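Diphthine synthase (Entamoeba histolytica, PDB 3I4T) probably transfers methyl groups from S-adenosylmethionine to a modified histidine of elongation factor 2 during diphthamide biosynthesis. Local coordinates at residues A132-Q144 and V237-I249. Residues are numbered along the deposited sequence; the frame is centred on the assembly and turned at random.
Sequences ASIMNAIGCSGLQ and VGMARVACADQKI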
loop_
_atom_site.group_PDB
_atom_site.type_symbol
_atom_site.label_atom_id
_atom_site.label_comp_id
_atom_site.label_asym_id
_atom_site.label_seq_id
_atom_site.Cartn_x
_atom_site.Cartn_y
_atom_site.Cartn_z
ATOM N N ALA A 132 0.149 0.673 7.500
ATOM C CA ALA A 132 0.861 1.339 6.412
ATOM C C ALA A 132 1.944 0.434 5.835
ATOM O O ALA A 132 2.450 -0.456 6.501
ATOM C CB ALA A 132 1.443 2.682 6.868
ATOM N N SER A 133 2.272 0.656 4.575
ATOM C CA SER A 133 3.241 -0.145 3.863
ATOM C C SER A 133 4.146 0.802 3.101
ATOM O O SER A 133 3.704 1.868 2.657
ATOM C CB SER A 133 2.513 -1.072 2.888
ATOM O OG SER A 133 3.327 -1.434 1.788
ATOM N N ILE A 134 5.398 0.395 2.913
ATOM C CA ILE A 134 6.350 1.180 2.135
ATOM C C ILE A 134 5.796 1.409 0.727
ATOM O O ILE A 134 6.023 2.456 0.124
ATOM C CB ILE A 134 7.797 0.558 2.146
ATOM C CG1 ILE A 134 8.827 1.568 1.641
ATOM C CG2 ILE A 134 7.888 -0.739 1.335
ATOM C CD1 ILE A 134 9.308 2.518 2.721
ATOM N N MET A 135 5.024 0.445 0.239
ATOM C CA MET A 135 4.437 0.517 -1.094
ATOM C C MET A 135 3.443 1.671 -1.315
ATOM O O MET A 135 3.407 2.246 -2.396
ATOM C CB MET A 135 3.809 -0.816 -1.452
ATOM C CG MET A 135 4.356 -1.390 -2.752
ATOM S SD MET A 135 4.716 -3.156 -2.599
ATOM C CE MET A 135 5.928 -3.145 -1.267
ATOM N N ASN A 136 2.640 2.014 -0.310
ATOM C CA ASN A 136 1.825 3.217 -0.411
ATOM C C ASN A 136 2.586 4.468 0.053
ATOM O O ASN A 136 2.511 5.532 -0.583
ATOM C CB ASN A 136 0.433 3.070 0.257
ATOM C CG ASN A 136 0.468 2.330 1.597
ATOM O OD1 ASN A 136 0.709 1.125 1.639
ATOM N ND2 ASN A 136 0.201 3.044 2.695
ATOM N N ALA A 137 3.362 4.319 1.127
ATOM C CA ALA A 137 4.049 5.450 1.762
ATOM C C ALA A 137 4.966 6.269 0.845
ATOM O O ALA A 137 5.139 7.471 1.058
ATOM C CB ALA A 137 4.816 4.974 2.973
ATOM N N ILE A 138 5.567 5.609 -0.150
ATOM C CA ILE A 138 6.458 6.252 -1.128
ATOM C C ILE A 138 5.720 7.302 -1.981
ATOM O O ILE A 138 6.329 8.019 -2.784
ATOM C CB ILE A 138 7.152 5.207 -2.079
ATOM C CG1 ILE A 138 6.106 4.271 -2.677
ATOM C CG2 ILE A 138 8.241 4.440 -1.342
ATOM C CD1 ILE A 138 6.480 3.688 -4.000
ATOM N N GLY A 139 4.405 7.367 -1.802
ATOM C CA GLY A 139 3.594 8.427 -2.371
ATOM C C GLY A 139 4.033 9.811 -1.949
ATOM O O GLY A 139 3.707 10.790 -2.612
ATOM N N CYS A 140 4.793 9.907 -0.866
ATOM C CA CYS A 140 5.248 11.214 -0.389
ATOM C C CYS A 140 6.270 11.847 -1.312
ATOM O O CYS A 140 6.606 13.023 -1.158
ATOM C CB CYS A 140 5.780 11.140 1.046
ATOM S SG CYS A 140 7.148 10.030 1.267
ATOM N N SER A 141 6.745 11.070 -2.280
ATOM C CA SER A 141 7.687 11.557 -3.286
ATOM C C SER A 141 7.035 12.554 -4.250
ATOM O O SER A 141 7.707 13.410 -4.825
ATOM C CB SER A 141 8.233 10.382 -4.089
ATOM O OG SER A 141 7.167 9.692 -4.724
ATOM N N GLY A 142 5.727 12.422 -4.438
ATOM C CA GLY A 142 5.030 13.205 -5.447
ATOM C C GLY A 142 4.688 12.395 -6.680
ATOM O O GLY A 142 3.898 12.838 -7.513
ATOM N N LEU A 143 5.274 11.207 -6.806
ATOM C CA LEU A 143 4.914 10.314 -7.903
ATOM C C LEU A 143 3.543 9.679 -7.629
ATOM O O LEU A 143 3.229 9.323 -6.479
ATOM C CB LEU A 143 5.999 9.253 -8.137
ATOM C CG LEU A 143 7.360 9.725 -8.688
ATOM C CD1 LEU A 143 8.390 8.635 -8.525
ATOM C CD2 LEU A 143 7.329 10.210 -10.163
ATOM N N GLN A 144 2.733 9.569 -8.682
ATOM C CA GLN A 144 1.423 8.930 -8.618
ATOM C C GLN A 144 1.566 7.423 -8.492
ATOM O O GLN A 144 2.188 6.766 -9.334
ATOM C CB GLN A 144 0.602 9.271 -9.859
ATOM C CG GLN A 144 -0.453 8.236 -10.221
ATOM C CD GLN A 144 -1.759 8.396 -9.459
ATOM O OE1 GLN A 144 -1.779 8.433 -8.226
ATOM N NE2 GLN A 144 -2.863 8.481 -10.200
ATOM N N VAL A 237 14.867 8.943 -7.360
ATOM C CA VAL A 237 14.439 9.403 -6.061
ATOM C C VAL A 237 14.998 8.443 -5.024
ATOM O O VAL A 237 14.595 7.277 -4.969
ATOM C CB VAL A 237 12.892 9.442 -5.960
ATOM C CG1 VAL A 237 12.441 10.169 -4.692
ATOM C CG2 VAL A 237 12.280 10.094 -7.205
ATOM N N GLY A 238 15.943 8.935 -4.224
ATOM C CA GLY A 238 16.472 8.184 -3.110
ATOM C C GLY A 238 15.589 8.481 -1.924
ATOM O O GLY A 238 15.244 9.643 -1.674
ATOM N N MET A 239 15.199 7.438 -1.201
ATOM C CA MET A 239 14.343 7.620 -0.044
ATOM C C MET A 239 14.848 6.831 1.138
ATOM O O MET A 239 15.103 5.633 1.033
ATOM C CB MET A 239 12.905 7.225 -0.372
ATOM C CG MET A 239 12.323 8.017 -1.543
ATOM S SD MET A 239 10.613 7.597 -1.818
ATOM C CE MET A 239 9.792 8.616 -0.597
ATOM N N ALA A 240 14.994 7.518 2.263
ATOM C CA ALA A 240 15.450 6.892 3.492
ATOM C C ALA A 240 14.439 7.146 4.600
ATOM O O ALA A 240 13.933 8.254 4.740
ATOM C CB ALA A 240 16.818 7.438 3.880
ATOM N N ARG A 241 14.162 6.112 5.387
ATOM C CA ARG A 241 13.277 6.201 6.550
ATOM C C ARG A 241 11.885 6.762 6.203
ATOM O O ARG A 241 11.383 7.682 6.852
ATOM C CB ARG A 241 13.962 6.973 7.690
ATOM C CG ARG A 241 15.300 6.359 8.084
ATOM C CD ARG A 241 16.131 7.230 9.012
ATOM N NE ARG A 241 16.488 8.521 8.425
ATOM C CZ ARG A 241 17.466 8.724 7.547
ATOM N NH1 ARG A 241 18.207 7.719 7.095
ATOM N NH2 ARG A 241 17.692 9.949 7.100
ATOM N N VAL A 242 11.264 6.186 5.180
ATOM C CA VAL A 242 9.937 6.613 4.746
ATOM C C VAL A 242 8.938 6.530 5.901
ATOM O O VAL A 242 8.910 5.549 6.648
ATOM C CB VAL A 242 9.462 5.813 3.500
ATOM C CG1 VAL A 242 8.061 6.193 3.090
ATOM C CG2 VAL A 242 10.415 6.054 2.330
ATOM N N ALA A 243 8.162 7.596 6.070
ATOM C CA ALA A 243 7.122 7.661 7.095
ATOM C C ALA A 243 7.673 7.786 8.523
ATOM O O ALA A 243 6.912 7.716 9.491
ATOM C CB ALA A 243 6.164 6.455 6.974
ATOM N N CYS A 244 8.985 7.980 8.646
ATOM C CA CYS A 244 9.609 8.294 9.940
ATOM C C CYS A 244 9.791 9.805 10.095
ATOM O O CYS A 244 9.745 10.546 9.116
ATOM C CB CYS A 244 10.956 7.571 10.077
ATOM S SG CYS A 244 10.868 5.757 9.826
ATOM N N ALA A 245 10.010 10.265 11.321
ATOM C CA ALA A 245 10.272 11.685 11.573
ATOM C C ALA A 245 11.516 12.243 10.846
ATOM O O ALA A 245 11.496 13.380 10.350
ATOM C CB ALA A 245 10.349 11.950 13.070
ATOM N N ASP A 246 12.589 11.459 10.774
ATOM C CA ASP A 246 13.806 11.907 10.074
ATOM C C ASP A 246 13.885 11.357 8.652
ATOM O O ASP A 246 14.966 11.109 8.119
ATOM C CB ASP A 246 15.073 11.587 10.878
ATOM C CG ASP A 246 15.261 10.091 11.122
ATOM O OD1 ASP A 246 14.361 9.287 10.782
ATOM O OD2 ASP A 246 16.330 9.722 11.665
ATOM N N GLN A 247 12.717 11.175 8.051
ATOM C CA GLN A 247 12.583 10.803 6.648
ATOM C C GLN A 247 13.413 11.731 5.789
ATOM O O GLN A 247 13.409 12.950 5.993
ATOM C CB GLN A 247 11.112 10.919 6.248
ATOM C CG GLN A 247 10.777 10.650 4.795
ATOM C CD GLN A 247 9.306 10.899 4.527
ATOM O OE1 GLN A 247 8.456 10.137 4.969
ATOM N NE2 GLN A 247 8.998 11.975 3.819
ATOM N N LYS A 248 14.120 11.152 4.828
ATOM C CA LYS A 248 14.932 11.921 3.904
ATOM C C LYS A 248 14.581 11.501 2.478
ATOM O O LYS A 248 14.548 10.298 2.176
ATOM C CB LYS A 248 16.423 11.692 4.204
ATOM C CG LYS A 248 17.391 12.468 3.317
ATOM C CD LYS A 248 17.561 13.916 3.773
ATOM C CE LYS A 248 18.141 14.777 2.637
ATOM N NZ LYS A 248 17.587 16.183 2.583
ATOM N N ILE A 249 14.292 12.488 1.623
ATOM C CA ILE A 249 13.977 12.254 0.210
ATOM C C ILE A 249 14.820 13.166 -0.675
ATOM O O ILE A 249 14.785 14.387 -0.511
ATOM C CB ILE A 249 12.486 12.529 -0.099
ATOM C CG1 ILE A 249 11.576 11.626 0.731
ATOM C CG2 ILE A 249 12.191 12.367 -1.585
ATOM C CD1 ILE A 249 10.110 11.998 0.625
#
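Val242 and Cys140 carry the centre of the contact between the short helical run 134-141 and the hairpin 237-249. Val242 meets the helix with both methyls. CG1, anti to the backbone N (chi1 177°), rests 3.5 Å from Ala137 CB, while CB and CG2 receive the tip of Ile134, whose CD1 comes to 3.4 Å from Val242 CB; the two side chains run roughly perpendicular. One turn further on, Cys140 points its sulfur into the hairpin, where SG lies 3.5 Å from Met239 CE and 3.6 Å from Ile249 CD1. Met239 gets there by bending at its last torsion (chi3 82°), which turns CE towards Cys140 SG and leaves its own SD 4.0 Å from Ile138 CG2. Methyls and sulfurs make up most of this tight part. The hairpin pairs strands 235-240 and 248-253 in the mixed sheet of the C-terminal half of a tetrapyrrole methylase fold. The helical run follows strand 126-129, outermost in the parallel sheet within this chain, and packs against the mixed sheet, so the contact lies within the C-terminal half, just past the link from the N-terminal one. Leu270 of strand 267-271 touches Ile138, Ser141 and Met239. Toward the 143 end the packing thins: Leu143 CD1 reaches Val237 CG2 only at 4.4 Å. There Ser141, whose CB packs on Val237 and Met239, donates from OG to Ile138 O and accepts from Leu143 N, an ST turn. At the hairpin's tip, the looser side, Gln247 extends back along its own loop and takes Ala243 N on a lone pair of OE1 (2.8 Å), its amide brushing Cys140 SG in passing. Beyond it Ala245 and Asp246 stand exposed, with Arg241 NE and NH2 both directed at Asp246 O.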